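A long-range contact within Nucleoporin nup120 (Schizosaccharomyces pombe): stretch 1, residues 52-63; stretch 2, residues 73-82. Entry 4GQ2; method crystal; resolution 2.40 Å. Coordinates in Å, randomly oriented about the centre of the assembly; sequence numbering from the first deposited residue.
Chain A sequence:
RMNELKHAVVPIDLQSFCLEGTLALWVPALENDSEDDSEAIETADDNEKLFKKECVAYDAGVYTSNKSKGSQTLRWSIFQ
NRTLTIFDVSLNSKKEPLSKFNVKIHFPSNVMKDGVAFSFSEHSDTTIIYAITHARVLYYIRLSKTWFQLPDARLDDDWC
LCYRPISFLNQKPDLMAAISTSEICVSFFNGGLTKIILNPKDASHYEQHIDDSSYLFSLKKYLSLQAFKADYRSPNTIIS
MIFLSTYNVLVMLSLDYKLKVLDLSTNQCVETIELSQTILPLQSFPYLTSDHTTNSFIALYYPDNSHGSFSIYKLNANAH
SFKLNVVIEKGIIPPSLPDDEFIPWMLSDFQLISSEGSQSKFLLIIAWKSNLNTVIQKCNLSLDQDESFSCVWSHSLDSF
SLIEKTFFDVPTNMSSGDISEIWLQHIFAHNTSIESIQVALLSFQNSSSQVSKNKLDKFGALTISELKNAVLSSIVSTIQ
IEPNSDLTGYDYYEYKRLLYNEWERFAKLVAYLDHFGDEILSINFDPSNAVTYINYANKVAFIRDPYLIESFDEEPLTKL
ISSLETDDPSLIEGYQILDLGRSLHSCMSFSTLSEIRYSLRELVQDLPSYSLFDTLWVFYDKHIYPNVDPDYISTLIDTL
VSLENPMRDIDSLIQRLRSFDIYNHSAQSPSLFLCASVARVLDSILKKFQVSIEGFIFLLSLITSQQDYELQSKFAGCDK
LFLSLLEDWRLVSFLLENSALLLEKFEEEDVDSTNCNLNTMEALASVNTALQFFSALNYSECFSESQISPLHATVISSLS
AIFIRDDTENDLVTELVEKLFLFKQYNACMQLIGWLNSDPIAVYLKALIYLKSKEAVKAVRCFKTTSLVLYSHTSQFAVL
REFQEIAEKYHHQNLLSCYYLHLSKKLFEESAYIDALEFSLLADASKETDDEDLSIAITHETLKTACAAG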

# COMPACT_ATOMS: atom_id res chain seq x y z
N LYS A 52 2.68 21.63 -16.27
CA LYS A 52 1.48 22.38 -16.64
C LYS A 52 1.03 22.11 -18.07
O LYS A 52 -0.17 21.94 -18.32
CB LYS A 52 1.69 23.88 -16.44
CG LYS A 52 1.71 24.31 -14.98
CD LYS A 52 1.57 25.82 -14.85
CE LYS A 52 2.00 26.31 -13.48
NZ LYS A 52 1.61 27.73 -13.26
N LYS A 53 1.98 22.04 -18.99
CA LYS A 53 1.65 21.85 -20.39
C LYS A 53 1.09 20.45 -20.62
O LYS A 53 0.12 20.28 -21.36
CB LYS A 53 2.86 22.10 -21.29
CG LYS A 53 2.52 22.18 -22.78
CD LYS A 53 3.76 22.42 -23.62
CE LYS A 53 3.39 22.45 -25.10
NZ LYS A 53 4.60 22.57 -25.96
N GLU A 54 1.69 19.47 -19.95
CA GLU A 54 1.39 18.06 -20.22
C GLU A 54 0.34 17.41 -19.31
O GLU A 54 -0.28 16.43 -19.72
CB GLU A 54 2.67 17.22 -20.17
CG GLU A 54 3.84 17.79 -20.97
CD GLU A 54 3.81 17.44 -22.45
OE1 GLU A 54 3.07 16.52 -22.84
OE2 GLU A 54 4.55 18.10 -23.22
N CYS A 55 0.15 17.94 -18.10
CA CYS A 55 -0.58 17.20 -17.05
C CYS A 55 -1.67 17.98 -16.35
O CYS A 55 -2.42 17.42 -15.57
CB CYS A 55 0.40 16.70 -15.99
SG CYS A 55 1.84 15.86 -16.66
N VAL A 56 -1.76 19.28 -16.61
CA VAL A 56 -2.73 20.12 -15.93
C VAL A 56 -3.75 20.56 -16.96
O VAL A 56 -3.49 21.45 -17.76
CB VAL A 56 -2.06 21.35 -15.27
CG1 VAL A 56 -3.10 22.21 -14.57
CG2 VAL A 56 -0.98 20.92 -14.28
N ALA A 57 -4.91 19.90 -16.94
CA ALA A 57 -5.99 20.18 -17.87
C ALA A 57 -6.50 21.61 -17.67
O ALA A 57 -6.45 22.13 -16.56
CB ALA A 57 -7.13 19.17 -17.70
N TYR A 58 -6.97 22.24 -18.75
CA TYR A 58 -7.59 23.57 -18.66
C TYR A 58 -9.10 23.51 -18.87
O TYR A 58 -9.80 24.53 -18.73
CB TYR A 58 -6.93 24.58 -19.61
CG TYR A 58 -6.86 24.16 -21.05
CD1 TYR A 58 -7.92 24.38 -21.92
CD2 TYR A 58 -5.72 23.54 -21.56
CE1 TYR A 58 -7.86 23.99 -23.25
CE2 TYR A 58 -5.64 23.15 -22.89
CZ TYR A 58 -6.71 23.38 -23.73
OH TYR A 58 -6.62 22.98 -25.04
N ASP A 59 -9.60 22.32 -19.20
CA ASP A 59 -11.04 22.05 -19.21
C ASP A 59 -11.28 20.56 -19.03
O ASP A 59 -10.42 19.75 -19.35
CB ASP A 59 -11.68 22.55 -20.51
CG ASP A 59 -13.19 22.73 -20.38
OD1 ASP A 59 -13.70 22.72 -19.24
OD2 ASP A 59 -13.86 22.88 -21.42
N ALA A 60 -12.45 20.20 -18.50
CA ALA A 60 -12.76 18.81 -18.18
C ALA A 60 -14.23 18.65 -17.85
O ALA A 60 -14.90 19.61 -17.46
CB ALA A 60 -11.91 18.32 -17.01
N GLY A 61 -14.72 17.42 -18.00
CA GLY A 61 -16.08 17.07 -17.63
C GLY A 61 -16.29 15.57 -17.70
O GLY A 61 -15.42 14.84 -18.16
N VAL A 62 -17.44 15.11 -17.20
CA VAL A 62 -17.80 13.71 -17.37
C VAL A 62 -19.19 13.61 -17.99
O VAL A 62 -20.12 14.32 -17.59
CB VAL A 62 -17.64 12.81 -16.09
CG1 VAL A 62 -16.58 13.34 -15.13
CG2 VAL A 62 -18.96 12.59 -15.37
N TYR A 63 -19.31 12.74 -18.98
CA TYR A 63 -20.53 12.51 -19.72
C TYR A 63 -21.05 11.11 -19.44
O TYR A 63 -20.29 10.14 -19.46
CB TYR A 63 -20.28 12.68 -21.22
CG TYR A 63 -21.47 12.37 -22.08
CD1 TYR A 63 -22.53 13.28 -22.19
CD2 TYR A 63 -21.56 11.17 -22.78
CE1 TYR A 63 -23.63 13.00 -22.98
CE2 TYR A 63 -22.66 10.88 -23.58
CZ TYR A 63 -23.69 11.80 -23.67
OH TYR A 63 -24.79 11.53 -24.45
N THR A 73 -19.82 5.98 -18.09
CA THR A 73 -19.56 7.31 -17.57
C THR A 73 -18.10 7.65 -17.84
O THR A 73 -17.19 7.01 -17.32
CB THR A 73 -19.90 7.41 -16.06
OG1 THR A 73 -21.24 6.96 -15.85
CG2 THR A 73 -19.78 8.83 -15.58
N LEU A 74 -17.89 8.66 -18.67
CA LEU A 74 -16.57 8.95 -19.21
C LEU A 74 -16.06 10.32 -18.79
O LEU A 74 -16.77 11.31 -18.87
CB LEU A 74 -16.59 8.85 -20.74
CG LEU A 74 -17.03 7.50 -21.33
CD1 LEU A 74 -17.11 7.60 -22.84
CD2 LEU A 74 -16.09 6.37 -20.90
N ARG A 75 -14.80 10.35 -18.36
CA ARG A 75 -14.19 11.60 -17.97
C ARG A 75 -13.17 12.04 -19.00
O ARG A 75 -12.19 11.34 -19.27
CB ARG A 75 -13.57 11.46 -16.57
CG ARG A 75 -12.45 12.44 -16.26
CD ARG A 75 -12.93 13.87 -16.08
NE ARG A 75 -11.76 14.75 -16.09
CZ ARG A 75 -11.22 15.29 -15.01
NH1 ARG A 75 -11.75 15.08 -13.81
NH2 ARG A 75 -10.13 16.05 -15.14
N TRP A 76 -13.42 13.21 -19.59
CA TRP A 76 -12.53 13.79 -20.58
C TRP A 76 -11.77 14.93 -20.00
O TRP A 76 -12.25 15.63 -19.11
CB TRP A 76 -13.30 14.27 -21.81
CG TRP A 76 -14.36 15.32 -21.52
CD1 TRP A 76 -15.69 15.10 -21.17
CD2 TRP A 76 -14.22 16.78 -21.58
NE1 TRP A 76 -16.35 16.29 -21.00
CE2 TRP A 76 -15.53 17.34 -21.24
CE3 TRP A 76 -13.17 17.65 -21.88
CZ2 TRP A 76 -15.77 18.71 -21.19
CZ3 TRP A 76 -13.42 19.04 -21.83
CH2 TRP A 76 -14.69 19.55 -21.49
N SER A 77 -10.54 15.11 -20.48
CA SER A 77 -9.72 16.23 -20.07
C SER A 77 -8.95 16.70 -21.30
O SER A 77 -8.68 15.90 -22.21
CB SER A 77 -8.76 15.81 -18.95
OG SER A 77 -9.46 15.21 -17.86
N ILE A 78 -8.62 17.99 -21.34
CA ILE A 78 -7.83 18.54 -22.44
C ILE A 78 -6.61 19.31 -21.93
O ILE A 78 -6.70 20.03 -20.93
CB ILE A 78 -8.67 19.39 -23.42
CG1 ILE A 78 -9.39 20.54 -22.70
CG2 ILE A 78 -9.64 18.50 -24.20
CD1 ILE A 78 -10.17 21.45 -23.63
N PHE A 79 -5.49 19.16 -22.62
CA PHE A 79 -4.20 19.66 -22.16
C PHE A 79 -3.50 20.52 -23.22
O PHE A 79 -3.80 20.41 -24.41
CB PHE A 79 -3.30 18.49 -21.72
CG PHE A 79 -3.92 17.60 -20.68
CD1 PHE A 79 -4.76 16.55 -21.06
CD2 PHE A 79 -3.69 17.81 -19.33
CE1 PHE A 79 -5.35 15.73 -20.10
CE2 PHE A 79 -4.28 16.99 -18.37
CZ PHE A 79 -5.11 15.95 -18.76
N GLN A 80 -2.57 21.36 -22.79
CA GLN A 80 -1.85 22.24 -23.71
C GLN A 80 -0.77 21.53 -24.53
O GLN A 80 0.01 22.17 -25.22
CB GLN A 80 -1.29 23.45 -22.96
CG GLN A 80 -2.34 24.50 -22.64
CD GLN A 80 -1.78 25.71 -21.93
OE1 GLN A 80 -1.11 25.60 -20.90
NE2 GLN A 80 -2.07 26.89 -22.47
N ASN A 81 -0.74 20.20 -24.45
CA ASN A 81 0.10 19.41 -25.34
C ASN A 81 -0.72 18.84 -26.51
O ASN A 81 -0.34 17.83 -27.11
CB ASN A 81 0.83 18.30 -24.57
CG ASN A 81 -0.11 17.26 -23.99
OD1 ASN A 81 -1.33 17.38 -24.08
ND2 ASN A 81 0.46 16.22 -23.40
N ARG A 82 -1.83 19.51 -26.83
CA ARG A 82 -2.71 19.15 -27.95
C ARG A 82 -3.28 17.74 -27.82
O ARG A 82 -3.30 16.98 -28.79
CB ARG A 82 -2.00 19.32 -29.30
CG ARG A 82 -1.46 20.72 -29.57
CD ARG A 82 -0.73 20.78 -30.90
NE ARG A 82 0.44 21.65 -30.82
CZ ARG A 82 1.06 22.20 -31.85
NH1 ARG A 82 0.63 21.99 -33.09
NH2 ARG A 82 2.12 22.97 -31.65
O HOH W 1 -2.32 21.64 -20.23

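Asn81 ND2 donates a hydrogen bond to Glu54 OE1 at 2.7 Å. It joins the helical start of stretch 1 to the turn that ends stretch 2. Asn81 CB points toward stretch 1; the Glu54 side chain starts away and curls back through m, m rotamers.

The backbones form an antiparallel ladder. Tyr63 N donates to Leu74 O and Leu74 N to Tyr63 O, both at 2.9 Å. Trp76 N reaches Gly61 O at 2.9 Å, and Gly61 N reaches Trp76 O at 3.2 Å. Tyr58 N also donates to Ile78 O at 3.1 Å. A water bridges the loops, accepting from Gln80 N at 2.6 Å and donating to Val56 O at 2.7 Å.

Gly61 suits its place opposite Trp76. The indole folds over the backbone, and a CB on Gly61 would lie 3.0 Å from Trp76 NE1, a clash. On the other face, Ala60 CB sits over the Arg75 guanidinium, 3.4 Å from Arg75 NH2. Arg75 NE and NH2 each donate to Ser77 OG at 2.9 Å, which helps fix the guanidinium beside Ala60.

Packing completes the contact. Ala57 CB lies over the Phe79 ring, 3.7 Å from Phe79 CE2. Ile78 CD1 meets Tyr58 CE1 at 3.5 Å. Ile78 CG1 lies over the face of the Tyr58 ring, 4.2 Å from its centroid, a CH-pi contact, so the branched aliphatic chain covers the flat ring. Together the stretches bury 1054 Å².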